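PDB 2JHP: core protein VP4 from Bluetongue virus, which forms part of the virus inner capsid and caps viral RNA, acting as an assembly line that holds several capping sites in one chain. Local coordinates for residues A[113-117]-A[490-496]; A[406-412]-A[430-435]; A[412-418]-A[447-451]; A[468-472]-A[516-520]. All coordinates share one frame; numbering follows the deposited sequence.

Contact 1. Residues A[113-117]-A[490-496]. With GUN (guanine), chain E.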
# COMPACT_ATOMS: atom_id res chain seq x y z
N MET A 113 -12.53 -0.93 3.05
CA MET A 113 -12.40 -0.12 1.82
C MET A 113 -11.09 0.63 1.70
O MET A 113 -10.76 1.12 0.62
CB MET A 113 -13.52 0.91 1.72
CG MET A 113 -14.89 0.36 1.48
SD MET A 113 -16.05 1.71 1.27
CE MET A 113 -17.46 0.92 1.98
N ARG A 114 -10.36 0.76 2.81
CA ARG A 114 -9.06 1.43 2.80
C ARG A 114 -8.13 0.77 1.82
O ARG A 114 -7.37 1.46 1.14
CB ARG A 114 -8.41 1.42 4.18
CG ARG A 114 -9.12 2.26 5.22
CD ARG A 114 -8.45 2.09 6.55
NE ARG A 114 -9.21 2.74 7.60
CZ ARG A 114 -8.80 2.87 8.86
NH1 ARG A 114 -7.63 2.39 9.23
NH2 ARG A 114 -9.58 3.48 9.73
N LYS A 115 -8.20 -0.56 1.73
CA LYS A 115 -7.33 -1.31 0.85
C LYS A 115 -7.56 -0.89 -0.60
O LYS A 115 -6.61 -0.73 -1.36
CB LYS A 115 -7.57 -2.81 1.00
CG LYS A 115 -6.32 -3.66 0.86
CD LYS A 115 -6.67 -5.13 0.55
CE LYS A 115 -6.47 -5.43 -0.92
NZ LYS A 115 -7.08 -6.69 -1.35
N GLY A 116 -8.82 -0.67 -0.95
CA GLY A 116 -9.20 -0.26 -2.29
C GLY A 116 -8.55 1.06 -2.67
O GLY A 116 -8.05 1.21 -3.79
N PHE A 117 -8.55 2.00 -1.73
CA PHE A 117 -7.94 3.29 -1.97
C PHE A 117 -6.44 3.16 -2.24
O PHE A 117 -5.94 3.58 -3.28
CB PHE A 117 -8.24 4.25 -0.82
CG PHE A 117 -7.44 5.49 -0.86
CD1 PHE A 117 -7.63 6.41 -1.85
CD2 PHE A 117 -6.49 5.73 0.08
CE1 PHE A 117 -6.89 7.57 -1.89
CE2 PHE A 117 -5.73 6.88 0.07
CZ PHE A 117 -5.94 7.82 -0.93
N THR A 490 -14.64 0.87 -5.61
CA THR A 490 -15.19 0.99 -4.29
C THR A 490 -14.11 1.54 -3.38
O THR A 490 -13.05 0.92 -3.18
CB THR A 490 -15.72 -0.36 -3.78
OG1 THR A 490 -16.88 -0.69 -4.54
CG2 THR A 490 -16.10 -0.30 -2.29
N TYR A 491 -14.36 2.73 -2.85
CA TYR A 491 -13.46 3.36 -1.90
C TYR A 491 -14.21 4.41 -1.09
O TYR A 491 -15.35 4.74 -1.37
CB TYR A 491 -12.25 3.95 -2.61
CG TYR A 491 -12.54 5.23 -3.33
CD1 TYR A 491 -12.06 6.44 -2.85
CD2 TYR A 491 -13.33 5.24 -4.48
CE1 TYR A 491 -12.34 7.63 -3.51
CE2 TYR A 491 -13.61 6.41 -5.13
CZ TYR A 491 -13.11 7.61 -4.65
OH TYR A 491 -13.39 8.79 -5.31
N ASP A 492 -13.54 4.92 -0.07
CA ASP A 492 -14.15 5.79 0.89
C ASP A 492 -13.53 7.18 0.74
O ASP A 492 -12.38 7.42 1.10
CB ASP A 492 -13.96 5.17 2.29
CG ASP A 492 -14.33 6.10 3.42
OD1 ASP A 492 -14.85 7.22 3.20
OD2 ASP A 492 -14.09 5.69 4.57
N PRO A 493 -14.31 8.11 0.15
CA PRO A 493 -13.82 9.47 -0.10
C PRO A 493 -13.31 10.22 1.14
O PRO A 493 -12.30 10.95 1.04
CB PRO A 493 -15.03 10.15 -0.75
CG PRO A 493 -15.77 8.99 -1.42
CD PRO A 493 -15.67 7.91 -0.39
N ALA A 494 -13.96 10.05 2.28
CA ALA A 494 -13.51 10.67 3.53
C ALA A 494 -12.10 10.19 3.91
O ALA A 494 -11.22 10.99 4.27
CB ALA A 494 -14.49 10.38 4.65
N TRP A 495 -11.89 8.88 3.82
CA TRP A 495 -10.60 8.29 4.10
C TRP A 495 -9.53 8.86 3.18
O TRP A 495 -8.52 9.37 3.64
CB TRP A 495 -10.68 6.76 3.98
CG TRP A 495 -9.36 6.13 4.22
CD1 TRP A 495 -8.55 5.56 3.28
CD2 TRP A 495 -8.66 6.04 5.47
NE1 TRP A 495 -7.39 5.11 3.87
CE2 TRP A 495 -7.44 5.37 5.21
CE3 TRP A 495 -8.96 6.42 6.78
CZ2 TRP A 495 -6.50 5.09 6.22
CZ3 TRP A 495 -8.04 6.14 7.79
CH2 TRP A 495 -6.82 5.49 7.50
N ALA A 496 -9.77 8.76 1.87
CA ALA A 496 -8.89 9.31 0.84
C ALA A 496 -8.49 10.75 1.17
O ALA A 496 -7.33 11.12 1.04
CB ALA A 496 -9.56 9.23 -0.53
N9 GUN E . -3.17 -0.40 1.80
C8 GUN E . -2.17 -0.85 2.57
N7 GUN E . -1.94 0.02 3.55
C5 GUN E . -2.80 1.04 3.42
C6 GUN E . -3.02 2.21 4.14
O6 GUN E . -2.34 2.48 5.13
N1 GUN E . -4.02 3.09 3.72
C2 GUN E . -4.77 2.76 2.58
N2 GUN E . -5.73 3.57 2.16
N3 GUN E . -4.53 1.62 1.91
C4 GUN E . -3.58 0.76 2.30
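Arg114 lays its guanidinium flat over one face of the Trp495 indole, the two planes only 4° apart. Its CZ is 3.9 Å from the centroid of the six-membered ring of Trp495, making the pair a stack and a cation-pi contact at once. The arginine spans both rings because CG stands anti to the carbonyl carbon (chi1 -67°) and the chain then runs extended from CG to NE. Arg114 CG comes to 3.6 Å from the centroid of the five-membered ring of Trp495, a CH-pi contact. The Phe117 ring plane is nearly perpendicular to the indole, but the approach is oblique, with CD2 3.8 Å from Trp495 CD1. One face of the Phe117 ring is taken by Ala496, whose CA lies 3.9 Å from the ring centroid, while its edge is turned to the amino group of the bound guanine. That N2 gives a weak, bent hydrogen bond of 2.9 Å to the main-chain O of Arg114, and Tyr446 bonds the base through its hydroxyl. Just before helix 493-496, which carries Trp495, Asp492 is the N-cap: OD1 accepts weakly from Ala494 N and Trp495 N, and OD2 is salt-bridged to Arg110. Met113 CG rests 4.0 Å from Thr490 CG2. The whole forms one wall of a guanine-binding pocket, where the edges of Phe117 and Trp495 lie beside the base's amino group and Arg114 O accepts weakly from it.

Contact 2. Residues A[406-412]-A[430-435]. With SAH (S-adenosyl-L-homocysteine), chain B; GUN (guanine), chain E.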
# COMPACT_ATOMS: atom_id res chain seq x y z
N ARG A 406 10.52 6.67 -9.10
CA ARG A 406 10.22 6.11 -7.79
C ARG A 406 8.79 6.39 -7.33
O ARG A 406 8.17 7.34 -7.78
CB ARG A 406 11.21 6.65 -6.76
CG ARG A 406 11.19 8.17 -6.63
CD ARG A 406 12.16 8.68 -5.57
NE ARG A 406 11.76 8.34 -4.20
CZ ARG A 406 12.58 8.35 -3.15
NH1 ARG A 406 13.87 8.66 -3.29
NH2 ARG A 406 12.12 8.04 -1.95
N ALA A 407 8.29 5.55 -6.43
CA ALA A 407 7.00 5.74 -5.77
C ALA A 407 7.19 5.75 -4.26
O ALA A 407 8.07 5.06 -3.73
CB ALA A 407 6.02 4.64 -6.17
N ASP A 408 6.36 6.51 -3.55
CA ASP A 408 6.57 6.74 -2.11
C ASP A 408 5.27 6.70 -1.30
O ASP A 408 4.83 7.69 -0.71
CB ASP A 408 7.35 8.04 -1.93
CG ASP A 408 8.78 7.93 -2.45
OD1 ASP A 408 9.66 7.50 -1.67
OD2 ASP A 408 9.01 8.27 -3.64
N LEU A 409 4.65 5.53 -1.30
CA LEU A 409 3.28 5.38 -0.85
C LEU A 409 3.19 4.99 0.64
O LEU A 409 3.82 4.04 1.08
CB LEU A 409 2.56 4.37 -1.75
CG LEU A 409 2.40 4.72 -3.23
CD1 LEU A 409 2.01 3.53 -4.06
CD2 LEU A 409 1.39 5.83 -3.40
N PHE A 410 2.43 5.79 1.38
CA PHE A 410 1.99 5.49 2.73
C PHE A 410 3.13 5.19 3.71
O PHE A 410 3.17 4.12 4.31
CB PHE A 410 0.97 4.32 2.76
CG PHE A 410 -0.18 4.49 1.82
CD1 PHE A 410 -0.24 3.73 0.66
CD2 PHE A 410 -1.19 5.39 2.09
CE1 PHE A 410 -1.30 3.87 -0.22
CE2 PHE A 410 -2.27 5.54 1.22
CZ PHE A 410 -2.32 4.78 0.06
N TYR A 411 4.04 6.14 3.87
CA TYR A 411 5.13 5.96 4.81
C TYR A 411 5.72 7.28 5.29
O TYR A 411 6.09 7.41 6.46
CB TYR A 411 6.22 5.02 4.23
CG TYR A 411 7.28 5.67 3.36
CD1 TYR A 411 8.42 6.24 3.94
CD2 TYR A 411 7.16 5.69 1.97
CE1 TYR A 411 9.42 6.82 3.14
CE2 TYR A 411 8.15 6.27 1.16
CZ TYR A 411 9.28 6.83 1.75
OH TYR A 411 10.26 7.43 0.98
N LEU A 412 5.80 8.25 4.39
CA LEU A 412 6.40 9.56 4.71
C LEU A 412 6.09 10.09 6.11
O LEU A 412 7.01 10.39 6.87
CB LEU A 412 6.00 10.58 3.65
CG LEU A 412 6.94 10.89 2.47
CD1 LEU A 412 8.22 10.08 2.46
CD2 LEU A 412 6.22 10.76 1.15
N LYS A 430 10.00 15.04 -6.28
CA LYS A 430 10.60 14.18 -7.31
C LYS A 430 9.91 12.82 -7.47
O LYS A 430 10.17 12.10 -8.43
CB LYS A 430 12.11 14.01 -7.07
CG LYS A 430 12.50 13.38 -5.71
CD LYS A 430 14.00 13.15 -5.59
CE LYS A 430 14.35 12.38 -4.30
NZ LYS A 430 15.68 11.68 -4.39
N SER A 431 9.04 12.46 -6.54
CA SER A 431 8.39 11.15 -6.59
C SER A 431 7.36 11.11 -7.71
O SER A 431 6.80 12.15 -8.07
CB SER A 431 7.75 10.81 -5.25
OG SER A 431 7.03 9.60 -5.34
N VAL A 432 7.12 9.93 -8.28
CA VAL A 432 6.11 9.77 -9.33
C VAL A 432 4.74 9.81 -8.69
O VAL A 432 3.79 10.29 -9.29
CB VAL A 432 6.27 8.45 -10.13
CG1 VAL A 432 5.16 8.30 -11.14
CG2 VAL A 432 7.62 8.41 -10.84
N ILE A 433 4.67 9.27 -7.48
CA ILE A 433 3.46 9.27 -6.67
C ILE A 433 3.86 9.12 -5.21
O ILE A 433 4.53 8.16 -4.83
CB ILE A 433 2.41 8.19 -7.09
CG1 ILE A 433 1.14 8.34 -6.23
CG2 ILE A 433 3.00 6.79 -7.02
CD1 ILE A 433 -0.08 7.62 -6.76
N ALA A 434 3.46 10.10 -4.40
CA ALA A 434 3.76 10.07 -2.98
C ALA A 434 2.52 10.46 -2.17
O ALA A 434 1.65 11.19 -2.67
CB ALA A 434 4.94 10.97 -2.67
N THR A 435 2.43 9.96 -0.94
CA THR A 435 1.32 10.32 -0.05
C THR A 435 1.82 10.92 1.25
O THR A 435 2.90 10.59 1.72
CB THR A 435 0.43 9.11 0.30
OG1 THR A 435 1.23 8.09 0.90
CG2 THR A 435 -0.29 8.58 -0.93
N SAH B . 4.27 1.55 1.11
CA SAH B . 3.34 0.42 1.43
CB SAH B . 3.21 0.09 2.92
CG SAH B . 3.46 1.16 3.96
SD SAH B . 3.57 0.42 5.61
C SAH B . 1.97 0.58 0.78
O SAH B . 1.87 0.99 -0.38
OXT SAH B . 0.94 0.28 1.39
C5' SAH B . 4.86 1.62 6.07
C4' SAH B . 6.25 1.03 6.06
O4' SAH B . 7.21 2.00 5.70
C3' SAH B . 6.66 0.48 7.43
O3' SAH B . 7.32 -0.76 7.19
C2' SAH B . 7.67 1.49 7.95
O2' SAH B . 8.68 0.90 8.73
C1' SAH B . 8.27 2.03 6.65
N9 SAH B . 8.86 3.38 6.80
C8 SAH B . 8.40 4.42 7.58
N7 SAH B . 9.23 5.48 7.44
C5 SAH B . 10.23 5.14 6.58
C6 SAH B . 11.33 5.83 6.08
N6 SAH B . 11.56 7.09 6.45
N1 SAH B . 12.19 5.21 5.19
C2 SAH B . 11.95 3.90 4.79
N3 SAH B . 10.85 3.22 5.29
C4 SAH B . 10.00 3.82 6.17
N9 GUN E . -3.17 -0.40 1.80
C8 GUN E . -2.17 -0.85 2.57
N7 GUN E . -1.94 0.02 3.55
C5 GUN E . -2.80 1.04 3.42
C6 GUN E . -3.02 2.21 4.14
O6 GUN E . -2.34 2.48 5.13
N1 GUN E . -4.02 3.09 3.72
C2 GUN E . -4.77 2.76 2.58
N2 GUN E . -5.73 3.57 2.16
N3 GUN E . -4.53 1.62 1.91
C4 GUN E . -3.58 0.76 2.30
O HOH W 1 4.42 8.21 1.85
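In the beta-alpha-beta unit formed by strand 406-408, helix 421-430 and strand 433-437, Asp408 and Ala434 pair in parallel within the Rossmann-like sheet of a class I methyltransferase fold. Asp408 N donates to Ile433 O at 2.8 Å, Val432 N to Arg406 O at 2.8 Å, and Thr435 N reaches Asp408 O only weakly. At Phe410 a side chain takes over from the backbone. With OG1 of Thr435 set between its backbone N and carbonyl carbon (chi1 57°), that oxygen accepts from Phe410 N at 2.6 Å. Water 1 donates to Asp408 O and Thr435 O and accepts from Leu412 N, filling in where the backbones part. The Phe410 ring has Thr435 CG2 over one face and N1 of guanine over the other, with a carboxylate oxygen of S-adenosylhomocysteine at its edge. Leu409 O accepts from the amino N of that ligand at 2.5 Å, and Tyr411 CD1 touches its adenine at C5, obliquely, at 3.4 Å. Apolar contact comes from Leu409 CD2, 3.8 Å from Ile433 CG1. Arg406 grips the Asp408 carboxylate side-on, NE to OD2 at 2.8 Å and NH2 to OD1, with both oxygens close to the guanidinium plane. Tyr411 OH reaches OD1 of Asp408 from the anti side. The buried carboxylate is therefore matched by an arginine and a hydroxyl, and this network probably helps fix Tyr411 beside the adenine and, through the adjoining main chain, the carbonyl that receives the ligand's amino group.

Contact 3. Residues A[412-418]-A[447-451]. With SAH (S-adenosyl-L-homocysteine), chain B.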
# COMPACT_ATOMS: atom_id res chain seq x y z
N LEU A 412 5.80 8.25 4.39
CA LEU A 412 6.40 9.56 4.71
C LEU A 412 6.09 10.09 6.11
O LEU A 412 7.01 10.39 6.87
CB LEU A 412 6.00 10.58 3.65
CG LEU A 412 6.94 10.89 2.47
CD1 LEU A 412 8.22 10.08 2.46
CD2 LEU A 412 6.22 10.76 1.15
N THR A 413 4.81 10.17 6.45
CA THR A 413 4.34 10.83 7.64
C THR A 413 4.10 9.85 8.77
O THR A 413 3.36 10.15 9.72
CB THR A 413 3.04 11.56 7.36
OG1 THR A 413 2.20 10.73 6.56
CG2 THR A 413 3.31 12.88 6.64
N ASN A 414 4.70 8.66 8.66
CA ASN A 414 4.87 7.74 9.78
C ASN A 414 5.62 8.45 10.90
O ASN A 414 6.52 9.26 10.63
CB ASN A 414 5.66 6.51 9.36
CG ASN A 414 4.81 5.44 8.66
OD1 ASN A 414 5.22 4.28 8.59
ND2 ASN A 414 3.65 5.82 8.14
N ARG A 415 5.27 8.13 12.14
CA ARG A 415 5.79 8.84 13.30
C ARG A 415 7.33 8.77 13.43
O ARG A 415 7.94 9.68 13.99
CB ARG A 415 5.10 8.35 14.57
CG ARG A 415 5.08 9.38 15.70
CD ARG A 415 3.90 9.17 16.65
NE ARG A 415 2.62 9.35 15.96
CZ ARG A 415 1.95 10.50 15.88
NH1 ARG A 415 2.42 11.60 16.46
NH2 ARG A 415 0.80 10.54 15.23
N CYS A 416 7.93 7.71 12.88
CA CYS A 416 9.40 7.59 12.84
C CYS A 416 10.10 8.65 11.97
O CYS A 416 11.32 8.73 11.98
CB CYS A 416 9.79 6.19 12.35
SG CYS A 416 9.42 5.89 10.61
N ASN A 417 9.33 9.45 11.24
CA ASN A 417 9.87 10.51 10.37
C ASN A 417 9.54 11.93 10.84
O ASN A 417 9.77 12.91 10.12
CB ASN A 417 9.40 10.33 8.92
CG ASN A 417 9.72 8.95 8.39
OD1 ASN A 417 10.71 8.34 8.78
ND2 ASN A 417 8.87 8.44 7.50
N MET A 418 9.01 12.03 12.05
CA MET A 418 8.63 13.31 12.63
C MET A 418 9.78 14.32 12.62
O MET A 418 10.93 13.97 12.91
CB MET A 418 8.15 13.09 14.06
CG MET A 418 7.10 14.07 14.52
SD MET A 418 6.10 13.30 15.80
CE MET A 418 7.25 13.30 17.20
N ASP A 447 -1.19 5.65 12.88
CA ASP A 447 -0.16 6.31 13.69
C ASP A 447 0.70 7.33 12.93
O ASP A 447 1.93 7.33 13.03
CB ASP A 447 0.73 5.23 14.31
CG ASP A 447 1.69 5.79 15.37
OD1 ASP A 447 1.22 6.26 16.44
OD2 ASP A 447 2.92 5.72 15.13
N ASP A 448 0.07 8.20 12.17
CA ASP A 448 0.80 9.21 11.40
C ASP A 448 0.61 10.58 12.01
O ASP A 448 -0.39 10.84 12.67
CB ASP A 448 0.32 9.21 9.95
CG ASP A 448 1.10 8.24 9.07
OD1 ASP A 448 1.27 8.52 7.86
OD2 ASP A 448 1.54 7.20 9.59
N PHE A 449 1.58 11.47 11.79
CA PHE A 449 1.40 12.87 12.11
C PHE A 449 0.91 13.58 10.85
O PHE A 449 1.25 13.19 9.73
CB PHE A 449 2.69 13.48 12.64
CG PHE A 449 3.82 13.53 11.63
CD1 PHE A 449 3.99 14.66 10.80
CD2 PHE A 449 4.72 12.49 11.52
CE1 PHE A 449 5.02 14.73 9.90
CE2 PHE A 449 5.76 12.56 10.59
CZ PHE A 449 5.90 13.68 9.78
N ALA A 450 0.11 14.62 11.05
CA ALA A 450 -0.47 15.41 9.96
C ALA A 450 0.41 16.57 9.53
O ALA A 450 0.85 17.36 10.36
CB ALA A 450 -1.85 15.92 10.37
N LEU A 451 0.67 16.68 8.23
CA LEU A 451 1.28 17.87 7.63
C LEU A 451 0.19 18.92 7.48
O LEU A 451 -0.93 18.58 7.12
CB LEU A 451 1.87 17.56 6.24
CG LEU A 451 3.11 16.68 6.09
CD1 LEU A 451 3.63 16.73 4.67
CD2 LEU A 451 4.20 17.06 7.09
N SAH B . 4.27 1.55 1.11
CA SAH B . 3.34 0.42 1.43
CB SAH B . 3.21 0.09 2.92
CG SAH B . 3.46 1.16 3.96
SD SAH B . 3.57 0.42 5.61
C SAH B . 1.97 0.58 0.78
O SAH B . 1.87 0.99 -0.38
OXT SAH B . 0.94 0.28 1.39
C5' SAH B . 4.86 1.62 6.07
C4' SAH B . 6.25 1.03 6.06
O4' SAH B . 7.21 2.00 5.70
C3' SAH B . 6.66 0.48 7.43
O3' SAH B . 7.32 -0.76 7.19
C2' SAH B . 7.67 1.49 7.95
O2' SAH B . 8.68 0.90 8.73
C1' SAH B . 8.27 2.03 6.65
N9 SAH B . 8.86 3.38 6.80
C8 SAH B . 8.40 4.42 7.58
N7 SAH B . 9.23 5.48 7.44
C5 SAH B . 10.23 5.14 6.58
C6 SAH B . 11.33 5.83 6.08
N6 SAH B . 11.56 7.09 6.45
N1 SAH B . 12.19 5.21 5.19
C2 SAH B . 11.95 3.90 4.79
N3 SAH B . 10.85 3.22 5.29
C4 SAH B . 10.00 3.82 6.17
O HOH W 2 3.46 5.41 12.21
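Phe449, from the loop before helix 453-460, sets its ring between Thr413 and Met418 of the loop that follows strand 406-408 of the Rossmann-like methyltransferase fold and turns through the 3-10 segment 415-417. The tight part is the Thr413 side, where Thr413 CB stands over the centre of one face of the Phe449 ring. Alongside, a single bridge pairs the backbones at Asn414 and Asp448, with Phe449 N donating to Thr413 O at 3.0 Å. Thr413 OG1 donates to Asp448 OD1 at 2.7 Å, arriving on the anti side and 34° out of the carboxylate plane; the same hydroxyl is bonded to Trp437 N. The other carboxylate oxygen, Asp448 OD2, lies 2.9 Å from Asn414 ND2.

The solvent side is looser. Met418 CG, 4.1 Å from Phe449 CD2, covers the opposite ring face toward its rim, and the Met418 sulfur adds an oblique Met-aromatic contact. Arg415, bent at chi3 (-63°), crosses Asp447 at about a right angle, and its NE makes a weak salt bridge of 3.4 Å to Asp447 OD1, with guanidinium and carboxylate planes 57° apart. Water 2 links Arg415 N to Asp447 O beside this pair. Facing the cofactor pocket, Asn417 is gripped more firmly: its ND2 donates to Leu412 O and, at 3.0 Å, to N7 of S-adenosylhomocysteine, while its OD1 accepts from the adenine N6 at 2.8 Å.

Contact 4. Residues A[468-472]-A[516-520]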
# COMPACT_ATOMS: atom_id res chain seq x y z
N LEU A 468 -2.77 17.10 -4.72
CA LEU A 468 -4.20 16.98 -4.46
C LEU A 468 -4.46 16.16 -3.22
O LEU A 468 -3.59 15.43 -2.75
CB LEU A 468 -4.90 16.30 -5.63
CG LEU A 468 -4.75 16.81 -7.06
CD1 LEU A 468 -5.25 15.72 -7.96
CD2 LEU A 468 -5.55 18.10 -7.30
N ASP A 469 -5.67 16.27 -2.68
CA ASP A 469 -6.09 15.41 -1.60
C ASP A 469 -6.42 14.06 -2.21
O ASP A 469 -6.63 13.97 -3.42
CB ASP A 469 -7.29 15.99 -0.83
CG ASP A 469 -8.55 16.07 -1.66
OD1 ASP A 469 -8.97 15.04 -2.23
OD2 ASP A 469 -9.16 17.17 -1.73
N GLY A 470 -6.44 13.02 -1.37
CA GLY A 470 -6.63 11.65 -1.83
C GLY A 470 -7.81 11.42 -2.76
O GLY A 470 -7.69 10.71 -3.76
N ASN A 471 -8.95 12.02 -2.42
CA ASN A 471 -10.13 11.85 -3.24
C ASN A 471 -9.98 12.53 -4.59
O ASN A 471 -10.34 11.96 -5.62
CB ASN A 471 -11.39 12.35 -2.54
CG ASN A 471 -12.68 11.93 -3.26
OD1 ASN A 471 -13.65 12.67 -3.28
ND2 ASN A 471 -12.71 10.73 -3.79
N GLY A 472 -9.42 13.74 -4.58
CA GLY A 472 -9.07 14.47 -5.79
C GLY A 472 -8.13 13.65 -6.66
O GLY A 472 -8.33 13.54 -7.87
N SER A 516 -11.67 16.73 -9.86
CA SER A 516 -10.39 16.35 -9.27
C SER A 516 -9.71 17.55 -8.62
O SER A 516 -9.09 17.43 -7.57
CB SER A 516 -9.50 15.75 -10.37
OG SER A 516 -9.22 16.69 -11.39
N LEU A 517 -9.83 18.70 -9.27
CA LEU A 517 -9.28 19.95 -8.77
C LEU A 517 -10.24 20.65 -7.80
O LEU A 517 -9.84 21.06 -6.71
CB LEU A 517 -8.93 20.85 -9.96
CG LEU A 517 -8.31 22.23 -9.72
CD1 LEU A 517 -6.90 22.10 -9.15
CD2 LEU A 517 -8.32 23.06 -11.01
N CYS A 518 -11.51 20.77 -8.20
CA CYS A 518 -12.46 21.68 -7.57
C CYS A 518 -13.69 21.00 -6.99
O CYS A 518 -14.57 20.55 -7.73
CB CYS A 518 -12.90 22.77 -8.56
SG CYS A 518 -11.54 23.76 -9.20
N ARG A 519 -13.73 20.93 -5.67
CA ARG A 519 -14.91 20.48 -4.94
C ARG A 519 -15.30 21.54 -3.92
O ARG A 519 -16.36 22.14 -4.02
CB ARG A 519 -14.68 19.09 -4.33
CG ARG A 519 -14.68 17.95 -5.39
CD ARG A 519 -13.78 16.78 -5.04
NE ARG A 519 -12.38 17.09 -5.32
CZ ARG A 519 -11.41 17.12 -4.41
NH1 ARG A 519 -11.67 16.84 -3.14
NH2 ARG A 519 -10.18 17.44 -4.79
N PHE A 520 -14.40 21.79 -2.96
CA PHE A 520 -14.51 22.85 -1.94
C PHE A 520 -15.77 22.75 -1.10
O PHE A 520 -16.42 23.77 -0.79
CB PHE A 520 -14.37 24.25 -2.57
CG PHE A 520 -13.11 24.44 -3.35
CD1 PHE A 520 -13.16 24.73 -4.71
CD2 PHE A 520 -11.86 24.33 -2.73
CE1 PHE A 520 -12.00 24.92 -5.44
CE2 PHE A 520 -10.69 24.50 -3.46
CZ PHE A 520 -10.77 24.80 -4.81
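Asp469 and Arg519 reach for each other from opposite directions, the carboxylate turned almost square (89°) to the guanidinium. Arginine binds end-on, placing both NH1 and NH2 on the single oxygen OD2 of Asp469, which lies in the guanidinium plane. The NH1 bond to Asp469 OD2, 2.9 Å, uses the syn lone pair; NH2 meets OD2 at 3.2 Å from above the carboxylate plane. Bends at chi2 and, more sharply, chi3 (-78°) fold the arginine back over its own loop, where NH2 also donates to Ser516 O at 3.0 Å and NE to Ile515 O. One face of the guanidinium lies against the main chain of Gly472, whose CA is 3.3 Å from Arg519 NH2. Leu468 CD2 rests 3.6 Å from Ser516 O. The second oxygen of the aspartate has a different task: Asp469 OD1 accepts from Gly472 N at 2.7 Å. One carboxylate therefore serves both partners, and the salt bridge probably restrains its rotation. Leu468, paired through its backbone with Val501, lies in strand 466-469, an outermost strand of the mixed sheet within this chain. The arrangement is a helix N-cap at the start of helix 470-480, clamped by a buried salt bridge to the loop before helix 523-533.

How the contacts relate
Contacts 1 and 2 share the bound guanine: they meet where Phe117 CE2 lies 3.9 Å from Phe410 CE2, their centres 18 Å apart. Contacts 2 and 3 share Leu412 and the S-adenosylhomocysteine, contact 2 reaching its amino-acid end and adenine, contact 3 the N6/N7 edge of the adenine. The two ligands thus lie next to each other, consistent with a single methyltransferase site. Contact 4, centred 14 Å from contact 1, touches it where Ala496 CB is 3.4 Å from Asn471 N and pocket residue Phe117 has CE1 3.7 Å from Gly470 O. It reaches the same mixed sheet as contact 2, their nearest atoms about 7 Å apart. Contact 1 encloses contacts 2 and 3 along the chain.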